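Side-chain contacts in glycosylation Associate Protein 2 (Streptococcus agalactiae serotype V, PDB 6OYC), which probably works within the Gap123 complex in the modification and export of a glycosylated adhesin by the accessory Sec pathway: residues E27-K32 / R58-L63; D38-E43 / L74-S79; Y84-P89 / E99-S104; M106-D111 / F269-E274; W314-M319 / F323-D328. All coordinates share one frame; numbering follows the deposited sequence.

Interaction 1. Residues E27-K32 / R58-L63; sequences EWLFIK and RKISAL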
# COMPACT_ATOMS: atom_id res chain seq x y z
N GLU B 27 21.94 8.38 16.38
CA GLU B 27 22.22 9.69 16.97
C GLU B 27 20.95 10.26 17.56
O GLU B 27 19.95 10.45 16.85
CB GLU B 27 22.80 10.62 15.91
CG GLU B 27 23.19 11.99 16.42
CD GLU B 27 23.75 12.87 15.30
OE1 GLU B 27 23.18 12.87 14.18
OE2 GLU B 27 24.77 13.54 15.54
N TRP B 28 20.98 10.55 18.85
CA TRP B 28 19.80 11.01 19.57
C TRP B 28 20.01 12.47 19.95
O TRP B 28 20.62 12.78 20.98
CB TRP B 28 19.56 10.12 20.78
CG TRP B 28 18.24 10.36 21.48
CD1 TRP B 28 17.97 11.32 22.39
CD2 TRP B 28 17.05 9.57 21.35
NE1 TRP B 28 16.67 11.20 22.84
CE2 TRP B 28 16.09 10.14 22.21
CE3 TRP B 28 16.70 8.46 20.59
CZ2 TRP B 28 14.79 9.63 22.32
CZ3 TRP B 28 15.41 7.94 20.71
CH2 TRP B 28 14.47 8.53 21.57
N LEU B 29 19.48 13.38 19.13
CA LEU B 29 19.51 14.81 19.44
C LEU B 29 18.46 15.15 20.49
O LEU B 29 17.34 14.62 20.47
CB LEU B 29 19.24 15.63 18.17
CG LEU B 29 20.18 15.34 16.99
CD1 LEU B 29 19.85 16.21 15.77
CD2 LEU B 29 21.61 15.55 17.43
N PHE B 30 18.82 16.02 21.43
CA PHE B 30 17.92 16.43 22.49
C PHE B 30 17.98 17.93 22.72
O PHE B 30 19.08 18.48 22.87
CB PHE B 30 18.26 15.74 23.80
CG PHE B 30 17.41 16.20 24.94
CD1 PHE B 30 16.08 15.82 25.02
CD2 PHE B 30 17.93 17.06 25.90
CE1 PHE B 30 15.28 16.26 26.06
CE2 PHE B 30 17.15 17.49 26.95
CZ PHE B 30 15.81 17.10 27.03
N ILE B 31 16.82 18.57 22.79
CA ILE B 31 16.72 19.97 23.20
C ILE B 31 15.56 20.13 24.18
O ILE B 31 14.53 19.46 24.07
CB ILE B 31 16.54 20.94 22.01
CG1 ILE B 31 15.32 20.56 21.18
CG2 ILE B 31 17.79 21.00 21.16
CD1 ILE B 31 15.06 21.52 20.03
N LYS B 32 15.75 21.03 25.14
CA LYS B 32 14.66 21.44 26.00
C LYS B 32 13.65 22.24 25.19
O LYS B 32 14.00 22.82 24.15
CB LYS B 32 15.19 22.25 27.18
CG LYS B 32 16.16 21.50 28.08
CD LYS B 32 15.43 20.59 29.06
CE LYS B 32 16.12 20.53 30.42
NZ LYS B 32 15.11 20.28 31.50
N ARG B 58 22.58 15.77 6.46
CA ARG B 58 22.09 14.59 7.16
C ARG B 58 20.61 14.75 7.49
O ARG B 58 20.15 15.85 7.81
CB ARG B 58 22.91 14.33 8.42
CG ARG B 58 22.79 15.40 9.48
CD ARG B 58 21.77 15.03 10.58
NE ARG B 58 21.55 16.13 11.52
CZ ARG B 58 20.90 17.26 11.24
NH1 ARG B 58 20.38 17.46 10.04
NH2 ARG B 58 20.75 18.18 12.18
N LYS B 59 19.86 13.66 7.37
CA LYS B 59 18.42 13.64 7.61
C LYS B 59 18.14 13.47 9.10
O LYS B 59 18.85 12.74 9.80
CB LYS B 59 17.78 12.50 6.82
CG LYS B 59 16.25 12.35 6.90
CD LYS B 59 15.79 10.98 6.33
CE LYS B 59 14.27 10.86 6.13
NZ LYS B 59 13.86 10.89 4.68
N ILE B 60 17.13 14.17 9.60
CA ILE B 60 16.56 13.88 10.92
C ILE B 60 15.27 13.12 10.67
O ILE B 60 14.33 13.65 10.08
CB ILE B 60 16.32 15.14 11.75
CG1 ILE B 60 17.60 15.96 11.86
CG2 ILE B 60 15.82 14.75 13.14
CD1 ILE B 60 17.47 17.21 12.72
N SER B 61 15.23 11.86 11.10
CA SER B 61 14.19 10.95 10.65
C SER B 61 12.93 10.98 11.51
O SER B 61 11.88 10.48 11.08
CB SER B 61 14.75 9.52 10.60
OG SER B 61 15.59 9.37 9.48
N ALA B 62 13.00 11.55 12.70
CA ALA B 62 11.80 11.67 13.51
C ALA B 62 11.93 12.84 14.48
O ALA B 62 13.04 13.20 14.91
CB ALA B 62 11.50 10.38 14.29
N LEU B 63 10.79 13.42 14.81
CA LEU B 63 10.66 14.41 15.86
C LEU B 63 9.89 13.77 17.00
O LEU B 63 8.73 13.38 16.83
CB LEU B 63 9.94 15.67 15.36
CG LEU B 63 9.55 16.71 16.41
CD1 LEU B 63 10.81 17.23 17.10
CD2 LEU B 63 8.73 17.88 15.79
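On one face of the five-stranded parallel sheet, Leu29 of the edge strand 26-31 reaches past strand 6-11 to meet Arg58 and Ile60 of segment 58-63, which runs into strand 62-65. The contact is between second neighbours in the sheet, and Leu29 CA and Ile60 CA stand 9.1 Å apart. A single methyl, Leu29 CD1, does the work. It lies 4.0 Å from Ile60 CD1, the two side chains crossing at about a right angle, and 4.2 Å from Arg58 NH2, which it approaches obliquely. The Arg58 chain bends at chi2 (98°), which folds its guanidinium back over its own segment, where Ile60 CG1 sits 3.6 Å above the centre of the plane. Glu27 OE1 approaches Arg58 NE to 4.5 Å, too far for a salt bridge, although the opposite charge should still be favourable. The carboxylate instead bonds to Thr7 OG1, while Arg58 NH2 forms its salt bridge with Glu43. In the surrounding fold, Leu29 also leans on Thr7 and Leu9 of the intervening strand 6-11, and helix 36-52 packs on the same cluster, placing Phe39 and Glu43 against Ile60.

Interaction 2. Residues D38-E43 / L74-S79; sequences DFVTTE and LSSLSS
Phe39 turns its ring out from helix 36-52 with CG trans to the backbone nitrogen (chi1 175°), while Leu77 swings CG to the side of its own nitrogen, trans to its carbonyl carbon (chi1 -61°); the two side chains then cross at about a right angle. The helix is the crossover of a beta-alpha-beta unit that leads from strand 26-31 to strand 62-65 of the parallel sheet. Leu77 belongs to the connection between strands 62-65 and 86-89, in a tight turn closed by the i to i-3 bonds Leu77 N to Leu74 O and Ser78 N to Ser75 O. Leu77 CD2 does the touching, 3.7 Å from Phe39 CD2 and 4.0 Å from Phe39 CE2, and comes to the ring obliquely. Within the helix Glu43 CB lies over one face of the same ring, offset toward its rim, and Phe80 meets Phe39 edge-to-face. Leu77 also rests on Ile36 of the helix and on Val11 of strand 6-11. No hydrogen bond joins the two segments; van der Waals contact carries the pairing. At the more open margin Val40 contributes its CG2 branch, 4.4 Å from Leu77 CD2. That methyl also lies 3.4 Å from Ser76 OG, whose hydroxyl is bonded to the carbonyl O of Glu73.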
# COMPACT_ATOMS: atom_id res chain seq x y z
N ASP B 38 17.03 28.31 19.20
CA ASP B 38 18.42 27.98 18.88
C ASP B 38 18.50 26.89 17.82
O ASP B 38 19.29 27.00 16.87
CB ASP B 38 19.17 27.56 20.14
CG ASP B 38 19.34 28.69 21.12
OD1 ASP B 38 19.28 29.85 20.67
OD2 ASP B 38 19.52 28.43 22.33
N PHE B 39 17.67 25.86 17.93
CA PHE B 39 17.71 24.80 16.93
C PHE B 39 17.39 25.34 15.54
O PHE B 39 18.08 25.01 14.57
CB PHE B 39 16.76 23.65 17.30
CG PHE B 39 16.67 22.60 16.24
CD1 PHE B 39 17.63 21.59 16.17
CD2 PHE B 39 15.69 22.66 15.27
CE1 PHE B 39 17.57 20.62 15.18
CE2 PHE B 39 15.63 21.69 14.26
CZ PHE B 39 16.57 20.68 14.21
N VAL B 40 16.35 26.17 15.42
CA VAL B 40 15.99 26.72 14.10
C VAL B 40 17.19 27.42 13.45
O VAL B 40 17.47 27.22 12.26
CB VAL B 40 14.80 27.68 14.23
CG1 VAL B 40 14.47 28.28 12.87
CG2 VAL B 40 13.59 26.97 14.82
N THR B 41 17.91 28.23 14.23
CA THR B 41 19.09 28.91 13.70
C THR B 41 20.18 27.91 13.33
O THR B 41 20.68 27.92 12.20
CB THR B 41 19.61 29.91 14.74
OG1 THR B 41 18.64 30.96 14.91
CG2 THR B 41 20.97 30.49 14.33
N THR B 42 20.56 27.03 14.26
CA THR B 42 21.62 26.05 13.99
C THR B 42 21.27 25.16 12.80
O THR B 42 22.11 24.91 11.93
CB THR B 42 21.88 25.19 15.21
OG1 THR B 42 22.34 26.03 16.27
CG2 THR B 42 22.96 24.19 14.91
N GLU B 43 20.04 24.67 12.74
CA GLU B 43 19.68 23.77 11.65
C GLU B 43 19.67 24.51 10.32
O GLU B 43 20.17 24.00 9.31
CB GLU B 43 18.34 23.11 11.93
CG GLU B 43 17.96 22.02 10.95
CD GLU B 43 18.92 20.81 10.96
OE1 GLU B 43 19.73 20.65 11.90
OE2 GLU B 43 18.83 20.00 10.02
N LEU B 74 6.99 25.67 18.96
CA LEU B 74 6.88 24.36 18.32
C LEU B 74 6.54 24.48 16.84
O LEU B 74 7.04 23.71 16.01
CB LEU B 74 5.84 23.50 19.04
CG LEU B 74 5.48 22.13 18.47
CD1 LEU B 74 6.61 21.13 18.70
CD2 LEU B 74 4.17 21.61 19.07
N SER B 75 5.71 25.47 16.48
CA SER B 75 5.33 25.63 15.08
C SER B 75 6.53 25.86 14.17
O SER B 75 6.50 25.49 12.99
CB SER B 75 4.36 26.80 14.95
OG SER B 75 3.16 26.53 15.63
N SER B 76 7.59 26.48 14.69
CA SER B 76 8.75 26.71 13.83
C SER B 76 9.49 25.42 13.46
O SER B 76 10.37 25.48 12.60
CB SER B 76 9.71 27.70 14.49
OG SER B 76 10.30 27.15 15.65
N LEU B 77 9.16 24.27 14.06
CA LEU B 77 9.78 23.03 13.62
C LEU B 77 9.08 22.44 12.40
O LEU B 77 9.54 21.43 11.87
CB LEU B 77 9.81 22.01 14.76
CG LEU B 77 10.63 22.48 15.96
CD1 LEU B 77 10.66 21.43 17.06
CD2 LEU B 77 12.04 22.88 15.54
N SER B 78 8.01 23.08 11.93
CA SER B 78 7.21 22.52 10.85
C SER B 78 8.00 22.40 9.56
O SER B 78 7.78 21.46 8.79
CB SER B 78 5.98 23.40 10.64
OG SER B 78 5.31 23.05 9.46
N SER B 79 8.93 23.33 9.29
CA SER B 79 9.68 23.27 8.04
C SER B 79 10.61 22.06 7.97
O SER B 79 11.01 21.67 6.87
CB SER B 79 10.49 24.55 7.84
OG SER B 79 11.63 24.58 8.70

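Interaction 3. Residues Y84-P89 / E99-S104; sequences YEVFYP and EEFLRS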
# COMPACT_ATOMS: atom_id res chain seq x y z
N TYR B 84 3.77 12.10 9.50
CA TYR B 84 4.07 10.79 10.10
C TYR B 84 5.47 10.69 10.69
O TYR B 84 5.82 9.64 11.23
CB TYR B 84 3.88 9.65 9.09
CG TYR B 84 2.50 9.65 8.51
CD1 TYR B 84 1.40 9.40 9.32
CD2 TYR B 84 2.29 9.93 7.17
CE1 TYR B 84 0.11 9.40 8.81
CE2 TYR B 84 1.01 9.94 6.65
CZ TYR B 84 -0.08 9.69 7.48
OH TYR B 84 -1.36 9.70 6.98
N GLU B 85 6.27 11.76 10.61
CA GLU B 85 7.59 11.78 11.23
C GLU B 85 7.55 12.32 12.65
O GLU B 85 8.59 12.41 13.30
CB GLU B 85 8.58 12.60 10.40
CG GLU B 85 8.96 11.92 9.09
CD GLU B 85 10.07 12.66 8.34
OE1 GLU B 85 10.46 13.77 8.75
OE2 GLU B 85 10.53 12.11 7.31
N VAL B 86 6.37 12.68 13.15
CA VAL B 86 6.25 13.32 14.46
C VAL B 86 5.60 12.33 15.40
O VAL B 86 4.67 11.60 15.02
CB VAL B 86 5.45 14.63 14.36
CG1 VAL B 86 5.29 15.29 15.73
CG2 VAL B 86 6.16 15.57 13.38
N PHE B 87 6.09 12.29 16.65
CA PHE B 87 5.63 11.31 17.61
C PHE B 87 5.27 11.98 18.93
O PHE B 87 5.99 12.87 19.40
CB PHE B 87 6.71 10.23 17.80
CG PHE B 87 6.91 9.41 16.57
CD1 PHE B 87 7.73 9.88 15.54
CD2 PHE B 87 6.27 8.19 16.42
CE1 PHE B 87 7.90 9.15 14.37
CE2 PHE B 87 6.45 7.45 15.26
CZ PHE B 87 7.27 7.93 14.23
N TYR B 88 4.18 11.52 19.54
CA TYR B 88 3.57 12.22 20.65
C TYR B 88 2.83 11.19 21.49
O TYR B 88 2.29 10.23 20.94
CB TYR B 88 2.61 13.29 20.11
CG TYR B 88 1.88 14.12 21.15
CD1 TYR B 88 2.43 15.30 21.63
CD2 TYR B 88 0.62 13.75 21.61
CE1 TYR B 88 1.77 16.08 22.58
CE2 TYR B 88 -0.06 14.52 22.57
CZ TYR B 88 0.53 15.69 23.04
OH TYR B 88 -0.11 16.47 23.97
N PRO B 89 2.82 11.34 22.82
CA PRO B 89 2.28 10.26 23.66
C PRO B 89 0.80 10.03 23.38
O PRO B 89 0.02 10.97 23.21
CB PRO B 89 2.51 10.78 25.09
CG PRO B 89 3.60 11.77 24.95
CD PRO B 89 3.36 12.44 23.63
N GLU B 99 -1.75 20.93 19.36
CA GLU B 99 -2.63 20.04 18.60
C GLU B 99 -2.62 20.40 17.12
O GLU B 99 -2.65 19.51 16.27
CB GLU B 99 -4.05 20.07 19.17
CG GLU B 99 -5.14 19.74 18.14
CD GLU B 99 -5.18 18.26 17.78
OE1 GLU B 99 -5.17 17.40 18.69
OE2 GLU B 99 -5.23 17.94 16.56
N GLU B 100 -2.57 21.69 16.79
CA GLU B 100 -2.52 22.07 15.38
C GLU B 100 -1.30 21.48 14.71
O GLU B 100 -1.37 20.96 13.59
CB GLU B 100 -2.49 23.59 15.21
CG GLU B 100 -3.70 24.36 15.72
CD GLU B 100 -3.49 25.87 15.62
OE1 GLU B 100 -3.98 26.60 16.52
OE2 GLU B 100 -2.85 26.32 14.64
N PHE B 101 -0.16 21.56 15.40
CA PHE B 101 1.07 20.98 14.89
C PHE B 101 0.91 19.47 14.67
O PHE B 101 1.14 18.97 13.56
CB PHE B 101 2.20 21.28 15.86
CG PHE B 101 3.55 20.93 15.34
CD1 PHE B 101 4.22 21.80 14.51
CD2 PHE B 101 4.14 19.72 15.66
CE1 PHE B 101 5.46 21.50 14.02
CE2 PHE B 101 5.38 19.40 15.17
CZ PHE B 101 6.04 20.28 14.34
N LEU B 102 0.48 18.74 15.70
CA LEU B 102 0.30 17.29 15.56
C LEU B 102 -0.59 16.96 14.37
O LEU B 102 -0.31 16.03 13.60
CB LEU B 102 -0.28 16.70 16.84
CG LEU B 102 0.54 16.91 18.12
CD1 LEU B 102 -0.18 16.33 19.32
CD2 LEU B 102 1.95 16.32 18.01
N ARG B 103 -1.66 17.73 14.20
CA ARG B 103 -2.61 17.42 13.14
C ARG B 103 -2.00 17.68 11.78
O ARG B 103 -2.15 16.87 10.85
CB ARG B 103 -3.89 18.23 13.35
CG ARG B 103 -4.94 18.00 12.33
CD ARG B 103 -6.18 18.82 12.67
NE ARG B 103 -7.09 18.88 11.53
CZ ARG B 103 -7.93 17.90 11.22
NH1 ARG B 103 -7.98 16.80 11.97
NH2 ARG B 103 -8.72 18.01 10.15
N SER B 104 -1.31 18.80 11.62
CA SER B 104 -0.73 19.08 10.32
C SER B 104 0.35 18.08 9.96
O SER B 104 0.64 17.89 8.77
CB SER B 104 -0.17 20.50 10.27
OG SER B 104 1.07 20.57 10.94
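Leu102 presses a methyl into the ring of Tyr88 much as a peg meets a plate: CD1 stands 3.4 Å from the ring centroid, only 8° off the normal, in a CH-pi contact. This position places the methyl almost equally far from all six ring carbons. The second branch fills the angle where the ring joins the backbone, with Leu102 CD2 3.7 Å from Tyr88 CB. On the opposite face of the ring Pro89 CD lies offset toward the rim, so the tyrosine is clamped between a leucine and a proline, while its OH bonds to the carbonyl O of Gln68. Two residues earlier on the same side of the strand, Val86 provides the bump. Its CG1, trans to the backbone nitrogen (chi1 179°), enters the hollow between two side chains of the helix, 4.1 Å from Phe101 CE2 and 4.2 Å from Leu102 CD2. It meets the Phe101 ring at its edge, near the ring plane. The axes of strand 86-89 and helix 99-104 approach to 9.3 Å, with 131° between their N-to-C directions. Helix 96-104 is the crossover of a beta-alpha-beta unit from strand 86-89 to strand 108-110; from it, Phe101 also packs on Leu63 of the adjacent strand 62-65.

Interaction 4. Residues M106-D111 / F269-E274; sequences MAQRYD and FLLGGE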
# COMPACT_ATOMS: atom_id res chain seq x y z
N MET B 106 0.24 14.79 10.96
CA MET B 106 -0.33 13.47 11.22
C MET B 106 0.47 12.72 12.28
O MET B 106 0.84 11.57 12.10
CB MET B 106 -0.42 12.63 9.94
CG MET B 106 -1.14 13.32 8.79
SD MET B 106 -2.87 13.68 9.18
CE MET B 106 -3.63 12.09 8.83
N ALA B 107 0.75 13.41 13.39
CA ALA B 107 1.63 12.84 14.40
C ALA B 107 1.18 11.44 14.79
O ALA B 107 -0.01 11.20 15.00
CB ALA B 107 1.67 13.73 15.64
N GLN B 108 2.13 10.52 14.85
CA GLN B 108 1.88 9.17 15.33
C GLN B 108 1.89 9.15 16.85
O GLN B 108 2.70 9.84 17.49
CB GLN B 108 2.92 8.18 14.79
CG GLN B 108 3.11 8.22 13.26
CD GLN B 108 3.60 6.89 12.69
OE1 GLN B 108 3.14 5.84 13.11
NE2 GLN B 108 4.54 6.95 11.73
N ARG B 109 0.99 8.38 17.43
CA ARG B 109 0.87 8.30 18.88
C ARG B 109 1.57 7.03 19.35
O ARG B 109 1.36 5.95 18.78
CB ARG B 109 -0.60 8.30 19.30
CG ARG B 109 -1.35 9.54 18.84
CD ARG B 109 -0.89 10.77 19.60
NE ARG B 109 -1.85 11.87 19.50
CZ ARG B 109 -2.58 12.34 20.51
NH1 ARG B 109 -2.47 11.81 21.73
NH2 ARG B 109 -3.42 13.35 20.32
N TYR B 110 2.42 7.16 20.36
CA TYR B 110 3.20 6.05 20.87
C TYR B 110 2.85 5.82 22.33
O TYR B 110 2.28 6.70 22.99
CB TYR B 110 4.71 6.31 20.74
CG TYR B 110 5.19 7.44 21.63
CD1 TYR B 110 5.17 8.77 21.20
CD2 TYR B 110 5.66 7.17 22.90
CE1 TYR B 110 5.63 9.80 22.03
CE2 TYR B 110 6.09 8.18 23.73
CZ TYR B 110 6.08 9.49 23.29
OH TYR B 110 6.53 10.46 24.16
N ASP B 111 3.22 4.65 22.83
CA ASP B 111 2.91 4.22 24.19
C ASP B 111 4.02 4.72 25.11
O ASP B 111 5.11 4.15 25.16
CB ASP B 111 2.76 2.71 24.27
CG ASP B 111 2.56 2.22 25.68
OD1 ASP B 111 2.39 3.06 26.60
OD2 ASP B 111 2.56 0.98 25.87
N PHE B 269 4.34 -0.32 4.10
CA PHE B 269 5.13 0.11 2.94
C PHE B 269 5.82 1.43 3.25
O PHE B 269 7.02 1.44 3.52
CB PHE B 269 4.27 0.23 1.67
CG PHE B 269 3.74 -1.08 1.16
CD1 PHE B 269 4.57 -2.20 1.04
CD2 PHE B 269 2.40 -1.20 0.78
CE1 PHE B 269 4.08 -3.42 0.54
CE2 PHE B 269 1.89 -2.43 0.29
CZ PHE B 269 2.73 -3.53 0.18
N LEU B 270 5.07 2.53 3.24
CA LEU B 270 5.61 3.83 3.60
C LEU B 270 5.32 4.15 5.06
O LEU B 270 4.45 3.54 5.68
CB LEU B 270 5.02 4.93 2.70
CG LEU B 270 5.29 4.71 1.21
CD1 LEU B 270 4.37 5.60 0.37
CD2 LEU B 270 6.76 4.99 0.89
N LEU B 271 6.09 5.10 5.60
CA LEU B 271 5.79 5.68 6.89
C LEU B 271 4.39 6.29 6.88
O LEU B 271 4.08 7.16 6.05
CB LEU B 271 6.85 6.74 7.21
CG LEU B 271 7.00 7.24 8.65
CD1 LEU B 271 7.48 6.15 9.60
CD2 LEU B 271 7.93 8.43 8.69
N GLY B 272 3.53 5.83 7.78
CA GLY B 272 2.14 6.25 7.79
C GLY B 272 1.19 5.40 6.96
O GLY B 272 -0.02 5.60 7.06
N GLY B 273 1.70 4.47 6.15
CA GLY B 273 0.83 3.66 5.32
C GLY B 273 -0.12 2.80 6.14
O GLY B 273 0.15 2.43 7.28
N GLU B 274 -1.26 2.47 5.55
CA GLU B 274 -2.32 1.75 6.24
C GLU B 274 -2.68 0.48 5.49
O GLU B 274 -2.73 0.46 4.25
CB GLU B 274 -3.57 2.63 6.40
CG GLU B 274 -3.43 3.76 7.42
CD GLU B 274 -4.78 4.42 7.74
OE1 GLU B 274 -5.19 5.35 7.00
OE2 GLU B 274 -5.44 3.99 8.71
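Gln108 meets Leu271 through one atom, the amide nitrogen NE2, which lies 3.7 Å from Leu271 CD1 and 4.0 Å from Leu271 CG. The glutamine chain runs extended beyond CG (chi2 -153°), and this carries the amide from its strand across to the turn opposite. NE2 donates to the carbonyl O of Tyr84, just before the neighbouring strand 86-89, and to that of Leu266, in the loop leading to the turn, and so links the sheet edge to that loop. Its approach to Gly272 N, at 4.2 Å, is no more than proximity. The turn itself is well defined, a type II beta turn from Leu270 to Gly273 closed by Gly273 N to Leu270 O at 2.9 Å, with Gly272 at a positive phi (91°) that suits glycine. In the fold, Gln108 opens strand 108-110 at the edge of the parallel sheet, just after a Schellman motif with Met106 as its C-prime residue. The turn precedes strand 274-277, at the border of the mixed sheet of the alpha/beta-hydrolase-like part. Away from the amide the meeting is loose. The two segments bury just 73 Å² together, and Gln108, Leu271 and Gly272 all remain partly exposed. A glycerol, probably from the crystallisation liquor, lies about 3 Å from the Gln108 side chain at nearest atoms.

Interaction 5. Residues W314-M319 / F323-D328; sequences WMMKSM and FMLICD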
# COMPACT_ATOMS: atom_id res chain seq x y z
N TRP B 314 5.67 10.39 -5.80
CA TRP B 314 6.30 11.67 -6.11
C TRP B 314 5.43 12.50 -7.05
O TRP B 314 5.38 13.73 -6.93
CB TRP B 314 7.68 11.44 -6.69
CG TRP B 314 8.61 10.90 -5.67
CD1 TRP B 314 9.17 9.64 -5.64
CD2 TRP B 314 9.09 11.58 -4.51
NE1 TRP B 314 9.97 9.51 -4.53
CE2 TRP B 314 9.94 10.68 -3.82
CE3 TRP B 314 8.88 12.85 -3.99
CZ2 TRP B 314 10.58 11.02 -2.64
CZ3 TRP B 314 9.53 13.20 -2.81
CH2 TRP B 314 10.37 12.28 -2.15
N MET B 315 4.72 11.86 -7.97
CA MET B 315 3.84 12.60 -8.87
C MET B 315 2.74 13.31 -8.10
O MET B 315 2.42 14.47 -8.37
CB MET B 315 3.24 11.66 -9.91
CG MET B 315 2.15 12.29 -10.75
SD MET B 315 1.42 11.05 -11.83
CE MET B 315 0.37 10.16 -10.69
N MET B 316 2.14 12.62 -7.12
CA MET B 316 1.06 13.22 -6.35
C MET B 316 1.58 14.21 -5.31
O MET B 316 0.86 15.14 -4.93
CB MET B 316 0.21 12.15 -5.67
CG MET B 316 -0.39 11.16 -6.64
SD MET B 316 -1.38 11.97 -7.93
CE MET B 316 -2.86 12.37 -7.00
N LYS B 317 2.82 14.02 -4.85
CA LYS B 317 3.40 15.00 -3.94
C LYS B 317 3.65 16.33 -4.66
O LYS B 317 3.57 17.39 -4.04
CB LYS B 317 4.69 14.46 -3.34
CG LYS B 317 5.02 15.04 -1.96
CD LYS B 317 5.98 14.13 -1.20
CE LYS B 317 6.82 14.89 -0.15
NZ LYS B 317 6.07 15.69 0.85
N SER B 318 3.94 16.28 -5.96
CA SER B 318 4.28 17.49 -6.69
C SER B 318 3.08 18.39 -6.93
O SER B 318 3.26 19.58 -7.19
CB SER B 318 4.94 17.11 -8.03
OG SER B 318 4.02 16.43 -8.85
N MET B 319 1.87 17.85 -6.84
CA MET B 319 0.66 18.65 -7.02
C MET B 319 0.35 19.55 -5.83
O MET B 319 -0.62 20.30 -5.90
CB MET B 319 -0.53 17.74 -7.28
CG MET B 319 -0.24 16.66 -8.30
SD MET B 319 -0.74 17.16 -9.94
CE MET B 319 0.07 15.92 -10.97
N PHE B 323 -3.53 14.29 -0.81
CA PHE B 323 -3.58 13.15 -1.72
C PHE B 323 -3.60 11.82 -0.98
O PHE B 323 -3.13 11.67 0.15
CB PHE B 323 -2.43 13.18 -2.73
CG PHE B 323 -1.06 12.90 -2.16
CD1 PHE B 323 -0.29 13.92 -1.63
CD2 PHE B 323 -0.51 11.61 -2.21
CE1 PHE B 323 0.98 13.68 -1.14
CE2 PHE B 323 0.77 11.35 -1.73
CZ PHE B 323 1.52 12.38 -1.19
N MET B 324 -4.16 10.83 -1.67
CA MET B 324 -4.29 9.48 -1.18
C MET B 324 -3.78 8.54 -2.26
O MET B 324 -4.04 8.78 -3.45
CB MET B 324 -5.74 9.17 -0.82
CG MET B 324 -5.95 7.93 0.01
SD MET B 324 -7.70 7.81 0.45
CE MET B 324 -7.82 6.13 1.06
N LEU B 325 -3.03 7.52 -1.86
CA LEU B 325 -2.62 6.45 -2.76
C LEU B 325 -3.28 5.14 -2.33
O LEU B 325 -3.47 4.89 -1.14
CB LEU B 325 -1.10 6.28 -2.76
CG LEU B 325 -0.28 7.57 -2.78
CD1 LEU B 325 1.20 7.21 -2.69
CD2 LEU B 325 -0.58 8.38 -4.05
N ILE B 326 -3.63 4.32 -3.31
CA ILE B 326 -4.28 3.03 -3.10
C ILE B 326 -3.58 2.02 -4.00
O ILE B 326 -3.44 2.26 -5.21
CB ILE B 326 -5.79 3.09 -3.40
CG1 ILE B 326 -6.39 4.42 -2.91
CG2 ILE B 326 -6.52 1.89 -2.79
CD1 ILE B 326 -7.89 4.45 -2.83
N CYS B 327 -3.15 0.90 -3.43
CA CYS B 327 -2.55 -0.18 -4.20
C CYS B 327 -3.16 -1.51 -3.79
O CYS B 327 -3.71 -1.66 -2.69
CB CYS B 327 -1.03 -0.24 -4.02
SG CYS B 327 -0.53 -0.68 -2.34
N ASP B 328 -3.07 -2.48 -4.70
CA ASP B 328 -3.73 -3.78 -4.55
C ASP B 328 -2.67 -4.86 -4.74
O ASP B 328 -2.22 -5.09 -5.87
CB ASP B 328 -4.87 -3.92 -5.57
CG ASP B 328 -5.49 -5.29 -5.58
OD1 ASP B 328 -5.11 -6.14 -4.75
OD2 ASP B 328 -6.39 -5.52 -6.44
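Lys317 NZ forms a salt bridge with Glu82, its chain leading away from segment 323-328, while the backbone of the same residue sets CA 3.9 Å from Phe323 CE1. Phe323 CG lies between its own backbone nitrogen and carbonyl carbon (chi1 71°), which raises the ring toward the helix. Met316 CB comes over one face, 4.0 Å from the ring centroid and 29° off the normal, in a CH-pi contact whose closest pair is Met316 CB and Phe323 CD2 at 3.6 Å. The peptide link that follows covers the same face, with Met316 C over the ring centre and Lys317 N nearer the rim. Next to it Met316 CG lies 3.8 Å from Leu325 CD2, the two chains sliding past each other in opposite directions. Within segment 314-319, Ser318 OG donates to Met315 O at 2.6 Å. Helix 313-318 is the crossover of the beta-alpha-beta unit from strand 297-301 to strand 323-327, and it runs nearly antiparallel to the latter (166°). Tyr506 of helix 495-514 also touches Met316, and Thr298 of strand 297-301 touches both Met316 and Phe323. With no hydrogen bond across the interface, helix and strand are held by dispersion and CH-pi contact, while the Lys317 ammonium pairs with Glu82 beside it.

In the fold
Interactions 1, 2 and 3 belong to the N-terminal parallel sheet and its helices, with centres 12 to 15 Å apart. Interactions 1 and 2 alternate along the chain, and helix 36-52 ties them together; interaction 3 follows, its strand 86-89 pairing with strand 62-65 of interaction 1, and Phe101 touching the 74-79 loop of interaction 2. Interaction 4 shares that sheet, its centre 10 Å from that of interaction 3, but its second segment comes 158 residues later, after the antiparallel sheets. Interaction 5 comes last, in the mixed alpha/beta-hydrolase-like sheet, and touches interaction 4 through Phe269 and Cys327. Interaction 4 therefore bridges the N-terminal sheet and the hydrolase-like region.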